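Local coordinates for translation initiation factor eif-2b-like protein (Chaetomium thermophilum, PDB 4ZEO) that is the delta subunit of eIF2B, the complex that serves translation initiation, probably by promoting exchange of GDP for GTP on eIF2, at residues K327-H331 and A332-V336; G343-R346 and S347-A351; L368-P371 and S372-D376. All coordinates share one frame; numbering follows the deposited sequence.

Interaction 1: residues K327-H331 and A332-V336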
loop_
_atom_site.group_PDB
_atom_site.type_symbol
_atom_site.label_atom_id
_atom_site.label_comp_id
_atom_site.label_asym_id
_atom_site.label_seq_id
_atom_site.Cartn_x
_atom_site.Cartn_y
_atom_site.Cartn_z
ATOM N N LYS A 327 18.452 -7.594 7.803
ATOM C CA LYS A 327 18.682 -7.577 9.245
ATOM C C LYS A 327 17.541 -8.253 9.984
ATOM O O LYS A 327 17.767 -9.156 10.786
ATOM C CB LYS A 327 18.832 -6.142 9.766
ATOM C CG LYS A 327 20.263 -5.663 9.963
ATOM C CD LYS A 327 20.305 -4.312 10.689
ATOM C CE LYS A 327 21.706 -3.715 10.675
ATOM N NZ LYS A 327 22.000 -3.077 9.357
ATOM N N VAL A 328 16.316 -7.813 9.704
ATOM C CA VAL A 328 15.128 -8.328 10.375
ATOM C C VAL A 328 14.942 -9.830 10.127
ATOM O O VAL A 328 14.695 -10.592 11.062
ATOM C CB VAL A 328 13.858 -7.556 9.922
ATOM C CG1 VAL A 328 12.593 -8.244 10.411
ATOM C CG2 VAL A 328 13.906 -6.108 10.397
ATOM N N LEU A 329 15.114 -10.256 8.876
ATOM C CA LEU A 329 14.907 -11.655 8.504
ATOM C C LEU A 329 15.930 -12.547 9.192
ATOM O O LEU A 329 15.597 -13.624 9.687
ATOM C CB LEU A 329 14.996 -11.831 6.982
ATOM C CG LEU A 329 13.958 -11.109 6.111
ATOM C CD1 LEU A 329 14.163 -11.392 4.616
ATOM C CD2 LEU A 329 12.539 -11.480 6.553
ATOM N N ARG A 330 17.169 -12.074 9.251
ATOM C CA ARG A 330 18.245 -12.802 9.912
ATOM C C ARG A 330 17.958 -12.977 11.399
ATOM O O ARG A 330 18.174 -14.051 11.952
ATOM C CB ARG A 330 19.577 -12.078 9.718
ATOM C CG ARG A 330 20.433 -12.610 8.583
ATOM C CD ARG A 330 21.464 -11.575 8.138
ATOM N NE ARG A 330 22.006 -11.883 6.819
ATOM C CZ ARG A 330 22.688 -11.028 6.065
ATOM N NH1 ARG A 330 22.904 -9.790 6.483
ATOM N NH2 ARG A 330 23.139 -11.409 4.880
ATOM N N HIS A 331 17.441 -11.925 12.027
ATOM C CA HIS A 331 17.057 -11.939 13.443
ATOM C C HIS A 331 15.959 -12.979 13.684
ATOM O O HIS A 331 15.886 -13.575 14.755
ATOM C CB HIS A 331 16.585 -10.543 13.871
ATOM C CG HIS A 331 16.287 -10.413 15.332
ATOM N ND1 HIS A 331 17.165 -10.812 16.319
ATOM C CD2 HIS A 331 15.196 -9.926 15.973
ATOM C CE1 HIS A 331 16.629 -10.574 17.505
ATOM N NE2 HIS A 331 15.436 -10.037 17.322
ATOM N N ALA A 332 15.093 -13.163 12.686
ATOM C CA ALA A 332 14.014 -14.155 12.737
ATOM C C ALA A 332 14.512 -15.595 12.512
ATOM O O ALA A 332 13.726 -16.545 12.617
ATOM C CB ALA A 332 12.925 -13.809 11.728
ATOM N N GLY A 333 15.781 -15.743 12.117
ATOM C CA GLY A 333 16.385 -17.051 11.915
ATOM C C GLY A 333 16.450 -17.514 10.465
ATOM O O GLY A 333 16.832 -18.651 10.190
ATOM N N ILE A 334 16.105 -16.613 9.544
ATOM C CA ILE A 334 16.126 -16.879 8.114
ATOM C C ILE A 334 17.498 -16.585 7.528
ATOM O O ILE A 334 18.054 -15.512 7.774
ATOM C CB ILE A 334 15.091 -16.017 7.372
ATOM C CG1 ILE A 334 13.688 -16.197 7.985
ATOM C CG2 ILE A 334 15.097 -16.332 5.883
ATOM C CD1 ILE A 334 12.652 -15.189 7.507
ATOM N N PRO A 335 18.062 -17.546 6.768
ATOM C CA PRO A 335 19.336 -17.316 6.085
ATOM C C PRO A 335 19.140 -16.340 4.935
ATOM O O PRO A 335 18.308 -16.602 4.065
ATOM C CB PRO A 335 19.732 -18.708 5.567
ATOM C CG PRO A 335 18.826 -19.662 6.235
ATOM C CD PRO A 335 17.567 -18.911 6.534
ATOM N N VAL A 336 19.883 -15.235 4.925
ATOM C CA VAL A 336 19.687 -14.213 3.907
ATOM C C VAL A 336 20.979 -13.881 3.158
ATOM O O VAL A 336 22.043 -13.698 3.764
ATOM C CB VAL A 336 19.124 -12.910 4.514
ATOM C CG1 VAL A 336 18.942 -11.847 3.429
ATOM C CG2 VAL A 336 17.807 -13.174 5.243
#
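Leu329 O receives the backbone N-H of Ile334 at 3.0 Å (Ile334 N to Leu329 O), and Gly333 N reaches Arg330 O at 2.9 Å. These two bonds form a Schellman motif that ends helix 321-331; Gly333, at a phi of 100°, turns the chain out of the helix with a backbone shape that suits glycine. Ala332 N still makes an ordinary helical bond to Val328 O at 3.1 Å.

Beyond the turn the chain doubles back along the helix, and side chains of the two limbs meet. Leu329 CG lies beside its own backbone N (chi1 -63°), and the side chain meets the returning chain at two points: CB lies 3.6 Å from Val336 CG2, the two side chains crossing at about a right angle, and CD2 lies 3.8 Å from Ile334 CD1. The extended Arg330 side chain runs past Val336, whose CG1 covers one face of the guanidinium, and NH2 donates to Val336 O at 2.8 Å from above the carbonyl plane.

Strand 310-314, through Val311, and helix 293-304, through Leu299 and Arg303, pack against the Leu329 and Ile334 side chains. The helix end is thus tied to strand 336-338 by apolar contacts and by Arg330, which spends one N-H on the Val336 carbonyl while CG1 lies over one face, probably limiting rotation of the guanidinium.

Interaction 2: residues G343-R346 and S347-A351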
loop_
_atom_site.group_PDB
_atom_site.type_symbol
_atom_site.label_atom_id
_atom_site.label_comp_id
_atom_site.label_asym_id
_atom_site.label_seq_id
_atom_site.Cartn_x
_atom_site.Cartn_y
_atom_site.Cartn_z
ATOM N N GLY A 343 23.637 -5.876 -9.746
ATOM C CA GLY A 343 24.720 -6.424 -10.543
ATOM C C GLY A 343 24.638 -7.940 -10.598
ATOM O O GLY A 343 24.324 -8.582 -9.596
ATOM N N GLY A 344 24.914 -8.511 -11.771
ATOM C CA GLY A 344 24.876 -9.950 -11.967
ATOM C C GLY A 344 23.492 -10.516 -11.699
ATOM O O GLY A 344 23.339 -11.580 -11.086
ATOM N N LEU A 345 22.478 -9.813 -12.186
ATOM C CA LEU A 345 21.087 -10.157 -11.907
ATOM C C LEU A 345 20.648 -11.559 -12.333
ATOM O O LEU A 345 19.977 -12.254 -11.573
ATOM C CB LEU A 345 20.195 -9.131 -12.596
ATOM C CG LEU A 345 18.753 -8.977 -12.160
ATOM C CD1 LEU A 345 18.632 -8.860 -10.689
ATOM C CD2 LEU A 345 18.210 -7.764 -12.842
ATOM N N ARG A 346 21.079 -11.991 -13.516
ATOM C CA ARG A 346 20.699 -13.305 -14.018
ATOM C C ARG A 346 21.185 -14.423 -13.079
ATOM O O ARG A 346 20.493 -15.438 -12.888
ATOM C CB ARG A 346 21.208 -13.527 -15.438
ATOM C CG ARG A 346 21.500 -14.962 -15.754
ATOM C CD ARG A 346 21.731 -15.177 -17.244
ATOM N NE ARG A 346 20.983 -16.357 -17.667
ATOM C CZ ARG A 346 20.683 -16.677 -18.922
ATOM N NH1 ARG A 346 21.095 -15.931 -19.935
ATOM N NH2 ARG A 346 19.984 -17.776 -19.161
ATOM N N SER A 347 22.377 -14.240 -12.517
ATOM C CA SER A 347 22.916 -15.130 -11.492
ATOM C C SER A 347 21.989 -15.219 -10.259
ATOM O O SER A 347 21.744 -16.300 -9.725
ATOM C CB SER A 347 24.295 -14.640 -11.065
ATOM O OG SER A 347 25.161 -14.551 -12.184
ATOM N N LYS A 348 21.530 -14.064 -9.785
ATOM C CA LYS A 348 20.765 -13.940 -8.540
ATOM C C LYS A 348 19.357 -14.554 -8.615
ATOM O O LYS A 348 18.760 -14.861 -7.577
ATOM C CB LYS A 348 20.655 -12.465 -8.128
ATOM C CG LYS A 348 21.983 -11.736 -8.077
ATOM C CD LYS A 348 23.006 -12.412 -7.216
ATOM C CE LYS A 348 24.232 -11.516 -7.046
ATOM N NZ LYS A 348 23.922 -10.090 -7.336
ATOM N N VAL A 349 18.773 -14.591 -9.813
ATOM C CA VAL A 349 17.420 -15.131 -9.976
ATOM C C VAL A 349 17.358 -16.414 -10.826
ATOM O O VAL A 349 17.055 -16.359 -12.010
ATOM C CB VAL A 349 16.486 -14.081 -10.617
ATOM C CG1 VAL A 349 15.059 -14.411 -10.313
ATOM C CG2 VAL A 349 16.797 -12.714 -10.092
ATOM N N PRO A 350 17.577 -17.582 -10.213
ATOM C CA PRO A 350 17.536 -18.844 -10.967
ATOM C C PRO A 350 16.095 -19.237 -11.280
ATOM O O PRO A 350 15.175 -18.662 -10.695
ATOM C CB PRO A 350 18.148 -19.861 -10.002
ATOM C CG PRO A 350 18.704 -19.033 -8.851
ATOM C CD PRO A 350 17.845 -17.818 -8.787
ATOM N N ALA A 351 15.895 -20.234 -12.137
ATOM C CA ALA A 351 14.550 -20.671 -12.496
ATOM C C ALA A 351 13.785 -21.223 -11.290
ATOM O O ALA A 351 12.607 -20.943 -11.115
ATOM C CB ALA A 351 14.619 -21.724 -13.585
#
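Lys348 folds back on Gly344 and Gly343: its CG lies beside the backbone N (chi1 -52°), and the chain bends at chi2 (-54°) and again at its last torsion, which sets NZ over the loop before the helix. The ammonium meets Gly343 O at 2.7 Å, arriving almost straight off the end of the carbonyl, with a C=O...N angle of 174°. On the way the aliphatic part of the side chain runs past the carbonyl of Gly344. The backbone of the same residue adds a weak bond, Lys348 N to Gly344 O at 3.3 Å, so one lysine touches both glycines.

At the next residue, Val349 N donates to Leu345 O at 3.2 Å, the i+4 bond of the short helix, while Leu345 CD1 and Val349 CG2 stand more loosely together at 4.3 Å. Both apolar side chains rest on helix 374-384, through Ala380 and Ala381 respectively, and Leu345 also meets Leu314 of strand 310-314. Ser339 OG gives the lysine a second, weak partner.

Gly344, at positive phi, is the N-cap of the very short helix 345-348. This helix lies in the connection from the edge strand 336-338 to strand 354-358 across the sheet, the crossing between the two halves of a Rossmann-like parallel sheet.

Interaction 3: residues L368-P371 and S372-D376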
loop_
_atom_site.group_PDB
_atom_site.type_symbol
_atom_site.label_atom_id
_atom_site.label_comp_id
_atom_site.label_asym_id
_atom_site.label_seq_id
_atom_site.Cartn_x
_atom_site.Cartn_y
_atom_site.Cartn_z
ATOM N N LEU A 368 2.584 -2.962 -12.496
ATOM C CA LEU A 368 2.885 -2.642 -11.119
ATOM C C LEU A 368 3.751 -1.393 -11.050
ATOM O O LEU A 368 4.792 -1.303 -11.704
ATOM C CB LEU A 368 3.581 -3.810 -10.429
ATOM C CG LEU A 368 4.182 -3.509 -9.045
ATOM C CD1 LEU A 368 3.093 -3.374 -7.928
ATOM C CD2 LEU A 368 5.221 -4.567 -8.698
ATOM N N HIS A 369 3.255 -0.413 -10.303
ATOM C CA HIS A 369 3.982 0.791 -9.965
ATOM C C HIS A 369 4.781 0.515 -8.689
ATOM O O HIS A 369 4.214 0.219 -7.655
ATOM C CB HIS A 369 3.005 1.940 -9.769
ATOM C CG HIS A 369 3.633 3.290 -9.843
ATOM N ND1 HIS A 369 3.517 4.219 -8.832
ATOM C CD2 HIS A 369 4.387 3.875 -10.807
ATOM C CE1 HIS A 369 4.167 5.316 -9.171
ATOM N NE2 HIS A 369 4.704 5.133 -10.362
ATOM N N ALA A 370 6.103 0.553 -8.774
ATOM C CA ALA A 370 6.936 0.098 -7.661
ATOM C C ALA A 370 8.291 0.820 -7.712
ATOM O O ALA A 370 8.630 1.392 -8.752
ATOM C CB ALA A 370 7.099 -1.432 -7.709
ATOM N N PRO A 371 9.059 0.804 -6.602
ATOM C CA PRO A 371 10.357 1.496 -6.621
ATOM C C PRO A 371 11.242 1.029 -7.755
ATOM O O PRO A 371 11.291 -0.160 -8.098
ATOM C CB PRO A 371 10.982 1.126 -5.273
ATOM C CG PRO A 371 9.841 0.897 -4.393
ATOM C CD PRO A 371 8.793 0.220 -5.271
ATOM N N SER A 372 11.959 1.988 -8.306
ATOM C CA SER A 372 12.753 1.788 -9.494
ATOM C C SER A 372 13.748 0.625 -9.304
ATOM O O SER A 372 14.421 0.525 -8.274
ATOM C CB SER A 372 13.449 3.103 -9.823
ATOM O OG SER A 372 14.553 2.902 -10.657
ATOM N N GLY A 373 13.823 -0.259 -10.297
ATOM C CA GLY A 373 14.622 -1.475 -10.203
ATOM C C GLY A 373 13.792 -2.742 -9.974
ATOM O O GLY A 373 14.288 -3.846 -10.198
ATOM N N THR A 374 12.516 -2.589 -9.589
ATOM C CA THR A 374 11.604 -3.726 -9.438
ATOM C C THR A 374 11.361 -4.425 -10.776
ATOM O O THR A 374 11.320 -5.662 -10.851
ATOM C CB THR A 374 10.240 -3.282 -8.855
ATOM O OG1 THR A 374 10.437 -2.778 -7.531
ATOM C CG2 THR A 374 9.227 -4.443 -8.814
ATOM N N ALA A 375 11.202 -3.616 -11.827
ATOM C CA ALA A 375 10.955 -4.113 -13.175
ATOM C C ALA A 375 12.109 -4.967 -13.695
ATOM O O ALA A 375 11.879 -5.985 -14.344
ATOM C CB ALA A 375 10.697 -2.958 -14.133
ATOM N N ASP A 376 13.343 -4.562 -13.399
ATOM C CA ASP A 376 14.499 -5.329 -13.859
ATOM C C ASP A 376 14.495 -6.709 -13.215
ATOM O O ASP A 376 14.783 -7.706 -13.881
ATOM C CB ASP A 376 15.798 -4.580 -13.571
ATOM C CG ASP A 376 15.821 -3.221 -14.213
ATOM O OD1 ASP A 376 16.120 -3.124 -15.415
ATOM O OD2 ASP A 376 15.498 -2.238 -13.534
#
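Pro371 O is gripped twice by Thr374: the hydroxyl OG1 donates to it at 2.8 Å and the backbone Thr374 N at 3.1 Å. Both donors lie in the carbonyl plane, on either side of the C=O direction, the hydroxyl toward the Pro371 CA side and the N-H toward the Ser372 side. With chi1 at -64°, OG1 sits beside the threonine's own backbone N, which lets the two groups converge on one oxygen. The N-H bond closes a type II beta turn from Pro371 to Thr374, with Gly373 in its third position at a phi of 104°.

The turn leads from strand 368-371, the middle strand of a three-stranded antiparallel sheet, into helix 374-384, for which Gly373 is the N-cap. Asp427 of the neighbouring strand 426-429 receives both Gly373 N and Ala375 N on its OD2, joining the helix start to the sheet. Tyr289 OH bonds to Ser372 O on the turn itself.

The methyl of Thr374 meets the side chains of Ala370 and Leu368. CG2 lies 3.8 Å from Ala370 CB and 4.0 Å from Leu368 CD2, the leucine crossing the threonine at about a right angle. OG1 also meets Ala370 CB, at 3.6 Å, while the CD of the Pro371 ring stands beside the hydroxyl at 4.1 Å. Thr429 adds its side chain to both Leu368 and Thr374.

In the fold
The three contacts come in series along the chain. Interaction 1 delivers the chain from helix 321-331 into the edge strand 336-338 of the parallel sheet; interaction 2 follows that strand, and interaction 3 opens helix 374-384 after the antiparallel strand 368-371. Centres of interactions 1 and 2 lie about 21 Å apart, of 1 and 3 about 24 Å, without touching. Interactions 2 and 3, about 16 Å apart between centres, do touch: Leu345 CD2 packs on Asp376 O at 3.6 Å. Helix 374-384, which begins at interaction 3, packs on Leu345 and Val349 of interaction 2, bringing the end of the antiparallel strand near the crossover of the Rossmann-like parallel sheet.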